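Local coordinates for restriction endonuclease S subunits (Thermoanaerobacter tengcongensis, PDB 3OKG), which probably recognises specific DNA sequences as the S subunit of a type I methyltransferase, which combines M and S polypeptides, at residues 239-247 against 276-284; 289-300 against 327-338. One frame throughout, in Å; residues are numbered along the deposited sequence.

Contact 1 (239-247 against 276-284)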
loop_
_atom_site.group_PDB
_atom_site.type_symbol
_atom_site.label_atom_id
_atom_site.label_comp_id
_atom_site.label_asym_id
_atom_site.label_seq_id
_atom_site.Cartn_x
_atom_site.Cartn_y
_atom_site.Cartn_z
ATOM N N ILE A 239 3.262 -21.824 34.518
ATOM C CA ILE A 239 3.907 -22.127 33.250
ATOM C C ILE A 239 3.712 -23.604 32.912
ATOM O O ILE A 239 4.002 -24.480 33.722
ATOM C CB ILE A 239 5.396 -21.797 33.292
ATOM C CG1 ILE A 239 5.594 -20.313 33.647
ATOM C CG2 ILE A 239 6.043 -22.097 31.971
ATOM C CD1 ILE A 239 7.032 -19.878 33.602
ATOM N N ILE A 240 3.240 -23.856 31.703
ATOM C CA ILE A 240 2.848 -25.186 31.235
ATOM C C ILE A 240 3.600 -25.463 29.928
ATOM O O ILE A 240 3.356 -24.787 28.936
ATOM C CB ILE A 240 1.334 -25.178 30.918
ATOM C CG1 ILE A 240 0.515 -24.829 32.168
ATOM C CG2 ILE A 240 0.879 -26.495 30.303
ATOM C CD1 ILE A 240 0.116 -23.348 32.269
ATOM N N MET A 241 4.531 -26.417 29.915
ATOM C CA MET A 241 5.231 -26.739 28.669
ATOM C C MET A 241 4.365 -27.707 27.852
ATOM O O MET A 241 3.918 -28.722 28.370
ATOM C CB MET A 241 6.589 -27.388 28.933
ATOM C CG MET A 241 7.582 -26.572 29.745
ATOM S SD MET A 241 8.045 -25.017 28.969
ATOM C CE MET A 241 6.763 -23.982 29.635
ATOM N N GLY A 242 4.128 -27.402 26.582
ATOM C CA GLY A 242 3.261 -28.252 25.779
ATOM C C GLY A 242 3.884 -29.613 25.483
ATOM O O GLY A 242 5.113 -29.771 25.530
ATOM N N GLN A 243 3.039 -30.594 25.173
ATOM C CA GLN A 243 3.515 -31.934 24.827
ATOM C C GLN A 243 2.770 -32.479 23.621
ATOM O O GLN A 243 1.583 -32.220 23.463
ATOM C CB GLN A 243 3.253 -32.917 25.961
ATOM C CG GLN A 243 3.995 -32.693 27.261
ATOM C CD GLN A 243 3.681 -33.806 28.236
ATOM O OE1 GLN A 243 3.005 -33.599 29.246
ATOM N NE2 GLN A 243 4.129 -35.014 27.909
ATOM N N SER A 244 3.467 -33.267 22.809
ATOM C CA SER A 244 2.834 -33.986 21.706
ATOM C C SER A 244 2.049 -35.182 22.233
ATOM O O SER A 244 2.627 -36.095 22.828
ATOM C CB SER A 244 3.886 -34.456 20.695
ATOM O OG SER A 244 4.890 -35.230 21.324
ATOM N N PRO A 245 0.725 -35.173 22.029
ATOM C CA PRO A 245 -0.129 -36.297 22.426
ATOM C C PRO A 245 0.197 -37.486 21.528
ATOM O O PRO A 245 0.934 -37.323 20.549
ATOM C CB PRO A 245 -1.548 -35.802 22.106
ATOM C CG PRO A 245 -1.409 -34.357 21.687
ATOM C CD PRO A 245 -0.006 -34.174 21.232
ATOM N N PRO A 246 -0.342 -38.671 21.847
ATOM C CA PRO A 246 -0.139 -39.786 20.919
ATOM C C PRO A 246 -0.753 -39.430 19.571
ATOM O O PRO A 246 -1.921 -39.030 19.514
ATOM C CB PRO A 246 -0.922 -40.933 21.566
ATOM C CG PRO A 246 -1.081 -40.543 23.003
ATOM C CD PRO A 246 -1.160 -39.050 23.012
ATOM N N SER A 247 0.038 -39.600 18.515
ATOM C CA SER A 247 -0.467 -39.520 17.160
ATOM C C SER A 247 -1.723 -40.366 17.230
ATOM O O SER A 247 -1.888 -41.176 18.143
ATOM C CB SER A 247 0.611 -39.929 16.157
ATOM O OG SER A 247 0.558 -39.122 14.994
ATOM N N TRP A 276 -8.260 -31.012 16.076
ATOM C CA TRP A 276 -8.544 -31.300 17.478
ATOM C C TRP A 276 -7.686 -32.444 18.015
ATOM O O TRP A 276 -7.086 -33.196 17.245
ATOM C CB TRP A 276 -10.004 -31.678 17.654
ATOM C CG TRP A 276 -10.919 -30.556 17.925
ATOM C CD1 TRP A 276 -11.734 -30.412 19.014
ATOM C CD2 TRP A 276 -11.151 -29.414 17.092
ATOM N NE1 TRP A 276 -12.455 -29.244 18.913
ATOM C CE2 TRP A 276 -12.117 -28.615 17.742
ATOM C CE3 TRP A 276 -10.633 -28.986 15.865
ATOM C CZ2 TRP A 276 -12.574 -27.415 17.206
ATOM C CZ3 TRP A 276 -11.090 -27.797 15.333
ATOM C CH2 TRP A 276 -12.052 -27.025 16.001
ATOM N N CYS A 277 -7.645 -32.573 19.340
ATOM C CA CYS A 277 -6.988 -33.708 19.993
ATOM C C CYS A 277 -7.919 -34.298 21.035
ATOM O O CYS A 277 -8.292 -33.628 21.995
ATOM C CB CYS A 277 -5.663 -33.303 20.640
ATOM S SG CYS A 277 -4.943 -34.584 21.743
ATOM N N SER A 278 -8.307 -35.556 20.836
ATOM C CA SER A 278 -9.269 -36.213 21.714
ATOM C C SER A 278 -8.657 -36.559 23.085
ATOM O O SER A 278 -9.346 -37.064 23.974
ATOM C CB SER A 278 -9.783 -37.493 21.045
ATOM O OG SER A 278 -8.689 -38.357 20.780
ATOM N N ALA A 279 -7.363 -36.289 23.250
ATOM C CA ALA A 279 -6.672 -36.626 24.496
ATOM C C ALA A 279 -5.858 -35.456 25.041
ATOM O O ALA A 279 -4.643 -35.568 25.183
ATOM C CB ALA A 279 -5.764 -37.846 24.296
ATOM N N PRO A 280 -6.532 -34.341 25.359
ATOM C CA PRO A 280 -5.897 -33.083 25.780
ATOM C C PRO A 280 -4.922 -33.272 26.939
ATOM O O PRO A 280 -5.351 -33.565 28.052
ATOM C CB PRO A 280 -7.080 -32.240 26.263
ATOM C CG PRO A 280 -8.276 -32.833 25.626
ATOM C CD PRO A 280 -7.999 -34.284 25.464
ATOM N N GLN A 281 -3.637 -33.074 26.680
ATOM C CA GLN A 281 -2.597 -33.290 27.679
ATOM C C GLN A 281 -2.210 -32.028 28.463
ATOM O O GLN A 281 -2.260 -31.999 29.693
ATOM C CB GLN A 281 -1.331 -33.774 26.968
ATOM C CG GLN A 281 -0.492 -34.789 27.712
ATOM C CD GLN A 281 0.357 -35.624 26.762
ATOM O OE1 GLN A 281 1.578 -35.471 26.700
ATOM N NE2 GLN A 281 -0.294 -36.498 26.001
ATOM N N LYS A 282 -1.822 -30.991 27.736
ATOM C CA LYS A 282 -1.416 -29.726 28.342
ATOM C C LYS A 282 -2.442 -28.691 27.878
ATOM O O LYS A 282 -2.549 -28.414 26.688
ATOM C CB LYS A 282 -0.007 -29.321 27.915
ATOM C CG LYS A 282 1.098 -30.246 28.422
ATOM C CD LYS A 282 1.130 -30.302 29.948
ATOM C CE LYS A 282 2.487 -30.785 30.463
ATOM N NZ LYS A 282 2.468 -31.063 31.929
ATOM N N VAL A 283 -3.206 -28.128 28.806
ATOM C CA VAL A 283 -4.336 -27.276 28.418
ATOM C C VAL A 283 -4.103 -25.800 28.711
ATOM O O VAL A 283 -3.657 -25.435 29.797
ATOM C CB VAL A 283 -5.639 -27.735 29.101
ATOM C CG1 VAL A 283 -6.787 -26.807 28.755
ATOM C CG2 VAL A 283 -5.959 -29.180 28.696
ATOM N N ALA A 284 -4.402 -24.964 27.723
ATOM C CA ALA A 284 -4.419 -23.517 27.899
ATOM C C ALA A 284 -5.873 -23.029 27.857
ATOM O O ALA A 284 -6.703 -23.586 27.133
ATOM C CB ALA A 284 -3.597 -22.858 26.814
HETATM O O HOH W 1 -1.282 -31.249 25.124
HETATM O O HOH W 2 3.762 -36.107 25.382
#
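Gly242 and Lys282 mark the closest approach of two backbones running in opposite directions, CA to CA 5.5 Å, and what joins them is side chains and water. Lys282 lies along the outgoing end of strand 237-241. Chi1 of -66° lays its CG against Met241 O at 3.2 Å, and the bend at chi2 (-60°) carries CD and CE along the same oxygen; this carbonyl oxygen is buried, has no polar partner in the model and meets the aliphatic stem of the lysine instead. On the strand side, Ile240 CG2 packs 3.8 Å from Lys282 CB, and CE continues outward to lie beside Gln243 OE1.

Gln243 and Gln281 meet at about a right angle, their amide planes 71° apart. Although Gln243 NE2 is 2.9 Å from Gln281 OE1, the angle is too poor for a hydrogen bond. Water 2 grips that same OE1, donating to it over 2.6 Å and giving its other proton to Ser244 O. Water 1 accepts from Lys282 N at 2.7 Å and reaches Gln243 O only weakly. Beyond the glutamines, Pro245 sets its ring on sulfur, CG to Cys277 SG 3.5 Å, while Ala279 N donates to that sulfur. Phe259 and Tyr250 also touch this proline.

This is a surface seam in the second DNA specificity region, a target recognition domain: the chain leaving edge strand 237-241 of the antiparallel sheet is packed, through waters and glutamines, against the link between strands 276-277 and 283-284 of the neighbouring mixed sheet.

Contact 2 (289-300 against 327-338)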
loop_
_atom_site.group_PDB
_atom_site.type_symbol
_atom_site.label_atom_id
_atom_site.label_comp_id
_atom_site.label_asym_id
_atom_site.label_seq_id
_atom_site.Cartn_x
_atom_site.Cartn_y
_atom_site.Cartn_z
ATOM N N VAL A 289 -1.370 -16.665 27.871
ATOM C CA VAL A 289 -0.487 -16.251 26.808
ATOM C C VAL A 289 0.211 -17.478 26.278
ATOM O O VAL A 289 0.628 -18.338 27.056
ATOM C CB VAL A 289 0.547 -15.220 27.357
ATOM C CG1 VAL A 289 1.608 -14.901 26.308
ATOM C CG2 VAL A 289 -0.182 -13.936 27.805
ATOM N N LEU A 290 0.319 -17.587 24.958
ATOM C CA LEU A 290 1.019 -18.712 24.349
ATOM C C LEU A 290 2.352 -18.199 23.854
ATOM O O LEU A 290 2.440 -17.084 23.339
ATOM C CB LEU A 290 0.211 -19.310 23.174
ATOM C CG LEU A 290 -1.238 -19.725 23.457
ATOM C CD1 LEU A 290 -1.973 -20.068 22.172
ATOM C CD2 LEU A 290 -1.305 -20.902 24.432
ATOM N N ILE A 291 3.394 -18.999 23.994
ATOM C CA ILE A 291 4.713 -18.557 23.557
ATOM C C ILE A 291 5.435 -19.700 22.859
ATOM O O ILE A 291 5.290 -20.851 23.253
ATOM C CB ILE A 291 5.539 -18.021 24.739
ATOM C CG1 ILE A 291 6.851 -17.405 24.253
ATOM C CG2 ILE A 291 5.777 -19.115 25.775
ATOM C CD1 ILE A 291 7.459 -16.438 25.248
ATOM N N SER A 292 6.185 -19.383 21.806
ATOM C CA SER A 292 6.887 -20.402 21.039
ATOM C C SER A 292 8.165 -20.767 21.758
ATOM O O SER A 292 8.949 -19.898 22.100
ATOM C CB SER A 292 7.216 -19.895 19.637
ATOM O OG SER A 292 8.059 -20.808 18.955
ATOM N N VAL A 293 8.378 -22.057 21.994
ATOM C CA VAL A 293 9.570 -22.488 22.723
ATOM C C VAL A 293 10.493 -23.304 21.823
ATOM O O VAL A 293 11.463 -23.899 22.294
ATOM C CB VAL A 293 9.197 -23.305 23.978
ATOM C CG1 VAL A 293 8.544 -22.404 25.015
ATOM C CG2 VAL A 293 8.254 -24.465 23.608
ATOM N N ARG A 294 10.200 -23.301 20.524
ATOM C CA ARG A 294 10.889 -24.171 19.575
ATOM C C ARG A 294 11.918 -23.647 18.566
ATOM O O ARG A 294 13.123 -23.708 18.809
ATOM C CB ARG A 294 9.868 -24.974 18.761
ATOM C CG ARG A 294 9.712 -26.417 19.212
ATOM C CD ARG A 294 10.599 -26.721 20.407
ATOM N NE ARG A 294 10.930 -28.141 20.497
ATOM C CZ ARG A 294 10.682 -29.027 19.539
ATOM N NH1 ARG A 294 10.097 -28.643 18.412
ATOM N NH2 ARG A 294 11.018 -30.299 19.705
ATOM N N ALA A 295 11.405 -23.245 17.408
ATOM C CA ALA A 295 12.235 -22.865 16.278
ATOM C C ALA A 295 12.395 -21.361 16.222
ATOM O O ALA A 295 13.512 -20.851 16.312
ATOM C CB ALA A 295 11.636 -23.385 14.981
ATOM N N PRO A 296 11.288 -20.649 16.040
ATOM C CA PRO A 296 11.296 -19.185 16.095
ATOM C C PRO A 296 10.905 -18.779 17.503
ATOM O O PRO A 296 9.731 -18.527 17.770
ATOM C CB PRO A 296 10.196 -18.797 15.107
ATOM C CG PRO A 296 10.158 -19.921 14.134
ATOM C CD PRO A 296 10.471 -21.159 14.925
ATOM N N VAL A 297 11.883 -18.742 18.401
ATOM C CA VAL A 297 11.588 -18.701 19.832
ATOM C C VAL A 297 11.169 -17.307 20.299
ATOM O O VAL A 297 11.750 -16.306 19.884
ATOM C CB VAL A 297 12.793 -19.183 20.665
ATOM C CG1 VAL A 297 12.639 -18.798 22.130
ATOM C CG2 VAL A 297 12.968 -20.684 20.514
ATOM N N GLY A 298 10.154 -17.246 21.160
ATOM C CA GLY A 298 9.753 -15.987 21.768
ATOM C C GLY A 298 8.467 -15.387 21.232
ATOM O O GLY A 298 7.823 -14.578 21.905
ATOM N N SER A 299 8.091 -15.765 20.014
ATOM C CA SER A 299 6.850 -15.266 19.427
ATOM C C SER A 299 5.646 -15.650 20.283
ATOM O O SER A 299 5.644 -16.692 20.943
ATOM C CB SER A 299 6.672 -15.800 18.003
ATOM O OG SER A 299 5.376 -15.492 17.536
ATOM N N THR A 300 4.604 -14.833 20.211
ATOM C CA THR A 300 3.505 -14.863 21.160
ATOM C C THR A 300 2.089 -14.796 20.553
ATOM O O THR A 300 1.855 -14.171 19.513
ATOM C CB THR A 300 3.671 -13.656 22.118
ATOM O OG1 THR A 300 4.184 -14.102 23.381
ATOM C CG2 THR A 300 2.361 -12.960 22.322
ATOM N N LEU A 327 1.994 -8.732 30.994
ATOM C CA LEU A 327 2.834 -9.849 30.575
ATOM C C LEU A 327 3.084 -9.835 29.064
ATOM O O LEU A 327 4.216 -9.972 28.604
ATOM C CB LEU A 327 2.162 -11.177 30.952
ATOM C CG LEU A 327 2.913 -12.441 30.528
ATOM C CD1 LEU A 327 4.348 -12.405 31.048
ATOM C CD2 LEU A 327 2.189 -13.689 31.025
ATOM N N LEU A 328 2.012 -9.669 28.294
ATOM C CA LEU A 328 2.116 -9.670 26.840
ATOM C C LEU A 328 3.040 -8.572 26.314
ATOM O O LEU A 328 3.890 -8.823 25.451
ATOM C CB LEU A 328 0.725 -9.512 26.212
ATOM C CG LEU A 328 0.638 -9.934 24.748
ATOM C CD1 LEU A 328 1.095 -11.366 24.618
ATOM C CD2 LEU A 328 -0.801 -9.786 24.206
ATOM N N TYR A 329 2.857 -7.346 26.785
ATOM C CA TYR A 329 3.751 -6.266 26.369
ATOM C C TYR A 329 5.202 -6.565 26.715
ATOM O O TYR A 329 6.115 -6.266 25.945
ATOM C CB TYR A 329 3.358 -4.952 27.018
ATOM C CG TYR A 329 2.342 -4.184 26.210
ATOM C CD1 TYR A 329 1.078 -3.926 26.723
ATOM C CD2 TYR A 329 2.646 -3.736 24.924
ATOM C CE1 TYR A 329 0.130 -3.223 25.985
ATOM C CE2 TYR A 329 1.703 -3.039 24.169
ATOM C CZ TYR A 329 0.454 -2.799 24.706
ATOM O OH TYR A 329 -0.478 -2.111 23.974
ATOM N N TYR A 330 5.416 -7.148 27.892
ATOM C CA TYR A 330 6.789 -7.426 28.343
ATOM C C TYR A 330 7.440 -8.463 27.440
ATOM O O TYR A 330 8.558 -8.270 26.977
ATOM C CB TYR A 330 6.772 -7.936 29.779
ATOM C CG TYR A 330 8.150 -8.015 30.416
ATOM C CD1 TYR A 330 8.954 -6.898 30.507
ATOM C CD2 TYR A 330 8.623 -9.218 30.946
ATOM C CE1 TYR A 330 10.214 -6.964 31.099
ATOM C CE2 TYR A 330 9.872 -9.295 31.535
ATOM C CZ TYR A 330 10.654 -8.177 31.618
ATOM O OH TYR A 330 11.895 -8.231 32.203
ATOM N N LEU A 331 6.721 -9.548 27.169
ATOM C CA LEU A 331 7.230 -10.613 26.309
ATOM C C LEU A 331 7.523 -10.120 24.898
ATOM O O LEU A 331 8.494 -10.546 24.274
ATOM C CB LEU A 331 6.244 -11.784 26.238
ATOM C CG LEU A 331 5.995 -12.581 27.521
ATOM C CD1 LEU A 331 4.874 -13.583 27.278
ATOM C CD2 LEU A 331 7.252 -13.284 28.049
ATOM N N HIS A 332 6.688 -9.219 24.404
ATOM C CA HIS A 332 6.890 -8.641 23.080
ATOM C C HIS A 332 8.156 -7.801 23.087
ATOM O O HIS A 332 9.014 -7.985 22.233
ATOM C CB HIS A 332 5.675 -7.816 22.639
ATOM C CG HIS A 332 5.686 -7.452 21.185
ATOM N ND1 HIS A 332 5.739 -6.147 20.741
ATOM C CD2 HIS A 332 5.664 -8.226 20.071
ATOM C CE1 HIS A 332 5.740 -6.132 19.419
ATOM N NE2 HIS A 332 5.695 -7.380 18.988
ATOM N N TYR A 333 8.271 -6.897 24.061
ATOM C CA TYR A 333 9.475 -6.097 24.253
ATOM C C TYR A 333 10.743 -6.946 24.369
ATOM O O TYR A 333 11.803 -6.538 23.915
ATOM C CB TYR A 333 9.313 -5.197 25.481
ATOM C CG TYR A 333 10.567 -4.497 25.948
ATOM C CD1 TYR A 333 11.188 -3.528 25.165
ATOM C CD2 TYR A 333 11.110 -4.780 27.195
ATOM C CE1 TYR A 333 12.334 -2.875 25.610
ATOM C CE2 TYR A 333 12.245 -4.143 27.646
ATOM C CZ TYR A 333 12.858 -3.195 26.860
ATOM O OH TYR A 333 13.998 -2.575 27.342
ATOM N N LEU A 334 10.630 -8.125 24.978
ATOM C CA LEU A 334 11.769 -9.019 25.160
ATOM C C LEU A 334 12.023 -9.929 23.960
ATOM O O LEU A 334 12.896 -10.792 24.022
ATOM C CB LEU A 334 11.554 -9.928 26.372
ATOM C CG LEU A 334 11.568 -9.378 27.800
ATOM C CD1 LEU A 334 11.604 -10.553 28.789
ATOM C CD2 LEU A 334 12.741 -8.431 28.015
ATOM N N GLU A 335 11.263 -9.772 22.882
ATOM C CA GLU A 335 11.343 -10.749 21.794
ATOM C C GLU A 335 12.769 -10.978 21.242
ATOM O O GLU A 335 13.181 -12.122 21.051
ATOM C CB GLU A 335 10.342 -10.439 20.673
ATOM C CG GLU A 335 10.104 -11.624 19.736
ATOM C CD GLU A 335 8.857 -11.470 18.874
ATOM O OE1 GLU A 335 8.669 -12.298 17.954
ATOM O OE2 GLU A 335 8.064 -10.531 19.114
ATOM N N PRO A 336 13.524 -9.897 20.989
ATOM C CA PRO A 336 14.905 -10.064 20.506
ATOM C C PRO A 336 15.768 -10.915 21.437
ATOM O O PRO A 336 16.531 -11.753 20.957
ATOM C CB PRO A 336 15.443 -8.635 20.463
ATOM C CG PRO A 336 14.225 -7.768 20.322
ATOM C CD PRO A 336 13.109 -8.482 21.036
ATOM N N GLU A 337 15.659 -10.701 22.746
ATOM C CA GLU A 337 16.405 -11.517 23.703
ATOM C C GLU A 337 15.905 -12.956 23.707
ATOM O O GLU A 337 16.698 -13.896 23.631
ATOM C CB GLU A 337 16.348 -10.927 25.124
ATOM C CG GLU A 337 16.964 -11.842 26.193
ATOM C CD GLU A 337 16.750 -11.342 27.620
ATOM O OE1 GLU A 337 17.317 -10.283 27.975
ATOM O OE2 GLU A 337 16.026 -12.020 28.391
ATOM N N LEU A 338 14.592 -13.131 23.793
ATOM C CA LEU A 338 14.014 -14.466 23.838
ATOM C C LEU A 338 14.379 -15.261 22.593
ATOM O O LEU A 338 14.520 -16.482 22.650
ATOM C CB LEU A 338 12.496 -14.397 23.973
ATOM C CG LEU A 338 11.936 -14.008 25.337
ATOM C CD1 LEU A 338 10.413 -14.021 25.281
ATOM C CD2 LEU A 338 12.448 -14.955 26.408
#
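Val289 and Leu331 reach toward each other tip to tip, CG1 to CD1 3.7 Å. With chi1 at 173°, the valine sends CG1 to Leu331 and also to Leu328, whose CD1 lies 4.0 Å from it, while the other methyl, CG2, meets Leu327 CD2. One strand residue thus touches three leucines of helix 324-333. Two residues on, Ile291 crosses Leu338 at about a right angle, CD1 to CD1 3.8 Å.

Leu338 also lies under the turn that follows the strand. Its CB is 3.9 Å from Gly298 CA; the glycine's positive phi (106°) belongs to the type II beta turn from Pro296 to Ser299. Next to it, Val297 CG1 presses on Leu338 O, and the acid of Glu335 comes alongside the turn, OE1 3.8 Å from Ser299 CA.

Two consecutive helices, 324-333 and 335-338, lie against a beta hairpin: strands 289-292 and 300-302 are antiparallel neighbours in the sheet, and the short axes of strand 289-292 and helix 327-333 run nearly parallel, 10.1 Å apart. The hairpin's shape is kept by Ser292, whose N bonds to Ser299 O and whose O accepts from Gly298 N. Its hydroxyl adds a bond to Pro296 O (OG to O 3.1 Å), coming from above the carbonyl plane.

Behind, Leu331 rests on Leu316 of strand 313-318. Other helix side chains turn to different partners: Tyr330 OH bonds to Phe359 O and its ring meets Phe217 edge-to-face, while Tyr329 OH bonds to Asp376 of the long helix 365-388.

Both contacts belong to the second DNA specificity region, their centres 20 Å apart on the same side of the chain's centre. They follow one another in series: contact 1 closes at strand 283-284 just before contact 2 opens on strand 289-292. Ala284 CB packs on Leu290 CD2 at 3.8 Å, so the two touch directly. They also share the antiparallel sheet, in which strand 313-318 lies between 237-241 of contact 1 and 289-292 of contact 2. Contact 1 fastens loops at the surface, whereas contact 2 is buried and ties the sheet to helices 324-333 and 335-338, the first of which bonds through Tyr329 to long helix 365-388, largely within a predicted coiled coil.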